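Local coordinates for protein SusD homolog (Bacteroides thetaiotaomicron, PDB 3EHM) that probably binds mucin O-glycans as a SusD-like outer-membrane lipoprotein, contributing to the use of host mucin glycans by this gut symbiont, at residues 407-412 against 463-468. Sequence-based numbering, arbitrary orientation.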
loop_
_atom_site.group_PDB
_atom_site.type_symbol
_atom_site.label_atom_id
_atom_site.label_comp_id
_atom_site.label_asym_id
_atom_site.label_seq_id
_atom_site.Cartn_x
_atom_site.Cartn_y
_atom_site.Cartn_z
ATOM N N TYR A 407 11.549 -10.919 22.035
ATOM C CA TYR A 407 10.452 -11.109 21.099
ATOM C C TYR A 407 10.542 -12.445 20.384
ATOM O O TYR A 407 11.627 -12.905 20.030
ATOM C CB TYR A 407 10.448 -10.000 20.040
ATOM C CG TYR A 407 9.339 -10.146 19.015
ATOM C CD1 TYR A 407 8.046 -9.704 19.291
ATOM C CD2 TYR A 407 9.577 -10.756 17.782
ATOM C CE1 TYR A 407 7.014 -9.863 18.362
ATOM C CE2 TYR A 407 8.555 -10.924 16.846
ATOM C CZ TYR A 407 7.275 -10.473 17.144
ATOM O OH TYR A 407 6.263 -10.622 16.225
ATOM N N ASN A 408 9.391 -13.064 20.165
ATOM C CA ASN A 408 9.356 -14.325 19.454
ATOM C C ASN A 408 7.957 -14.575 18.919
ATOM O O ASN A 408 6.957 -14.236 19.556
ATOM C CB ASN A 408 9.776 -15.478 20.372
ATOM C CG ASN A 408 8.720 -15.819 21.398
ATOM O OD1 ASN A 408 7.678 -16.383 21.066
ATOM N ND2 ASN A 408 8.978 -15.472 22.650
ATOM N N HIS A 409 7.904 -15.152 17.729
ATOM C CA HIS A 409 6.651 -15.496 17.087
ATOM C C HIS A 409 6.967 -16.478 15.973
ATOM O O HIS A 409 7.768 -16.185 15.085
ATOM C CB HIS A 409 5.961 -14.256 16.516
ATOM C CG HIS A 409 4.640 -14.552 15.879
ATOM N ND1 HIS A 409 4.529 -15.079 14.609
ATOM C CD2 HIS A 409 3.378 -14.469 16.362
ATOM C CE1 HIS A 409 3.257 -15.309 14.339
ATOM N NE2 HIS A 409 2.536 -14.949 15.386
ATOM N N ASP A 410 6.357 -17.654 16.037
ATOM C CA ASP A 410 6.588 -18.660 15.021
ATOM C C ASP A 410 5.641 -18.416 13.857
ATOM O O ASP A 410 4.481 -18.825 13.882
ATOM C CB ASP A 410 6.363 -20.061 15.578
ATOM C CG ASP A 410 6.869 -21.131 14.639
ATOM O OD1 ASP A 410 7.040 -20.823 13.441
ATOM O OD2 ASP A 410 7.093 -22.271 15.086
ATOM N N LEU A 411 6.149 -17.740 12.837
ATOM C CA LEU A 411 5.367 -17.414 11.654
ATOM C C LEU A 411 5.011 -18.641 10.808
ATOM O O LEU A 411 4.095 -18.583 9.992
ATOM C CB LEU A 411 6.146 -16.410 10.798
ATOM C CG LEU A 411 5.438 -15.752 9.613
ATOM C CD1 LEU A 411 4.230 -14.956 10.106
ATOM C CD2 LEU A 411 6.416 -14.832 8.893
ATOM N N SER A 412 5.722 -19.747 11.007
ATOM C CA SER A 412 5.476 -20.956 10.217
ATOM C C SER A 412 4.187 -21.687 10.555
ATOM O O SER A 412 3.603 -22.346 9.696
ATOM C CB SER A 412 6.643 -21.940 10.368
ATOM O OG SER A 412 6.672 -22.495 11.673
ATOM N N TYR A 463 -0.189 -14.110 6.992
ATOM C CA TYR A 463 -0.141 -14.098 8.447
ATOM C C TYR A 463 1.046 -13.213 8.810
ATOM O O TYR A 463 2.071 -13.234 8.132
ATOM C CB TYR A 463 0.047 -15.514 9.001
ATOM C CG TYR A 463 -1.151 -16.421 8.789
ATOM C CD1 TYR A 463 -2.442 -15.892 8.680
ATOM C CD2 TYR A 463 -0.999 -17.807 8.733
ATOM C CE1 TYR A 463 -3.553 -16.726 8.521
ATOM C CE2 TYR A 463 -2.102 -18.649 8.578
ATOM C CZ TYR A 463 -3.372 -18.100 8.472
ATOM O OH TYR A 463 -4.456 -18.925 8.318
ATOM N N LEU A 464 0.910 -12.441 9.881
ATOM C CA LEU A 464 1.959 -11.515 10.281
ATOM C C LEU A 464 2.574 -11.799 11.637
ATOM O O LEU A 464 1.972 -12.458 12.485
ATOM C CB LEU A 464 1.399 -10.091 10.322
ATOM C CG LEU A 464 0.535 -9.630 9.149
ATOM C CD1 LEU A 464 -0.163 -8.334 9.521
ATOM C CD2 LEU A 464 1.389 -9.455 7.910
HETATM N N MSE A 465 3.783 -11.281 11.831
HETATM C CA MSE A 465 4.470 -11.399 13.108
HETATM C C MSE A 465 3.615 -10.504 14.002
HETATM O O MSE A 465 3.212 -9.419 13.582
HETATM C CB MSE A 465 5.890 -10.825 13.007
HETATM C CG MSE A 465 6.844 -11.628 12.127
HETATM SE SE MSE A 465 7.658 -13.103 13.081
HETATM C CE MSE A 465 8.959 -13.657 11.754
ATOM N N LYS A 466 3.329 -10.952 15.219
ATOM C CA LYS A 466 2.501 -10.172 16.134
ATOM C C LYS A 466 3.241 -8.940 16.638
ATOM O O LYS A 466 4.468 -8.930 16.713
ATOM C CB LYS A 466 2.091 -11.037 17.327
ATOM C CG LYS A 466 3.268 -11.443 18.195
ATOM C CD LYS A 466 2.884 -12.460 19.256
ATOM C CE LYS A 466 4.113 -12.886 20.049
ATOM N NZ LYS A 466 4.013 -14.313 20.483
ATOM N N PRO A 467 2.503 -7.881 17.000
ATOM C CA PRO A 467 3.170 -6.675 17.494
ATOM C C PRO A 467 3.955 -6.959 18.774
ATOM O O PRO A 467 3.525 -7.740 19.616
ATOM C CB PRO A 467 2.010 -5.704 17.711
ATOM C CG PRO A 467 0.850 -6.616 18.018
ATOM C CD PRO A 467 1.038 -7.720 17.014
HETATM N N MSE A 468 5.113 -6.326 18.911
HETATM C CA MSE A 468 5.949 -6.523 20.085
HETATM C C MSE A 468 5.384 -5.777 21.290
HETATM O O MSE A 468 5.455 -6.260 22.417
HETATM C CB MSE A 468 7.364 -6.042 19.794
HETATM C CG MSE A 468 8.327 -6.262 20.929
HETATM SE SE MSE A 468 10.095 -5.646 20.487
HETATM C CE MSE A 468 9.833 -5.021 18.687
#
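Two irregular loops of this SusD-family protein, residues 407-412 (ahead of helix 429-445) and residues 463-468 (following helix 449-459), run antiparallel with no strand pairing, too far apart for backbone bonds, so side chains bridge them. With CG of Tyr-407 anti to its backbone N (chi1 179°), the ring reaches across, and Tyr-407 OH donates to Lys-466 O at 2.5 Å, in the carbonyl plane on a lone pair. A long, flat side chain with a terminal donor suits this gap: Met-465 CB meets the ring edge near the same hydroxyl, while Tyr-407 CD1 lies 3.8 Å from Met-468 CB. A phenylalanine here would keep much of the apolar packing but lose the hydroxyl, and would probably leave Lys-466 O without this short bond.

Asn-408 contributes its backbone: Asn-408 O accepts a weak bond from Lys-466 NZ at 3.1 Å, reached by a lysine chain extended until its bend at chi4. That chain passes His-409, whose CD2 lies 3.5 Å from Lys-466 CG. His-409 CG is likewise anti to its backbone N; the imidazole turns one face to the second loop, and Met-465 CA makes a CH-pi contact with it, 4.2 Å from the ring centroid. A flat ring fits closely over backbone in this way. Leu-411 then supplies branched apolar bulk; Leu-411 CD1 packs 3.4 Å from Tyr-463 O, and Leu-411 CD2 is 4.0 Å from CE of Met-465, a selenomethionine whose chain bends at chi2. Helix 274-282 borders this end, where Tyr-279 and Thr-275 hydrogen-bond to Tyr-463 O and Met-465 N.

The chemistry is thus graded, from a short hydroxyl-carbonyl bond through an aromatic face to mainly apolar packing around Leu-411. The nearby lysine ammonium might disfavour protonation of His-409.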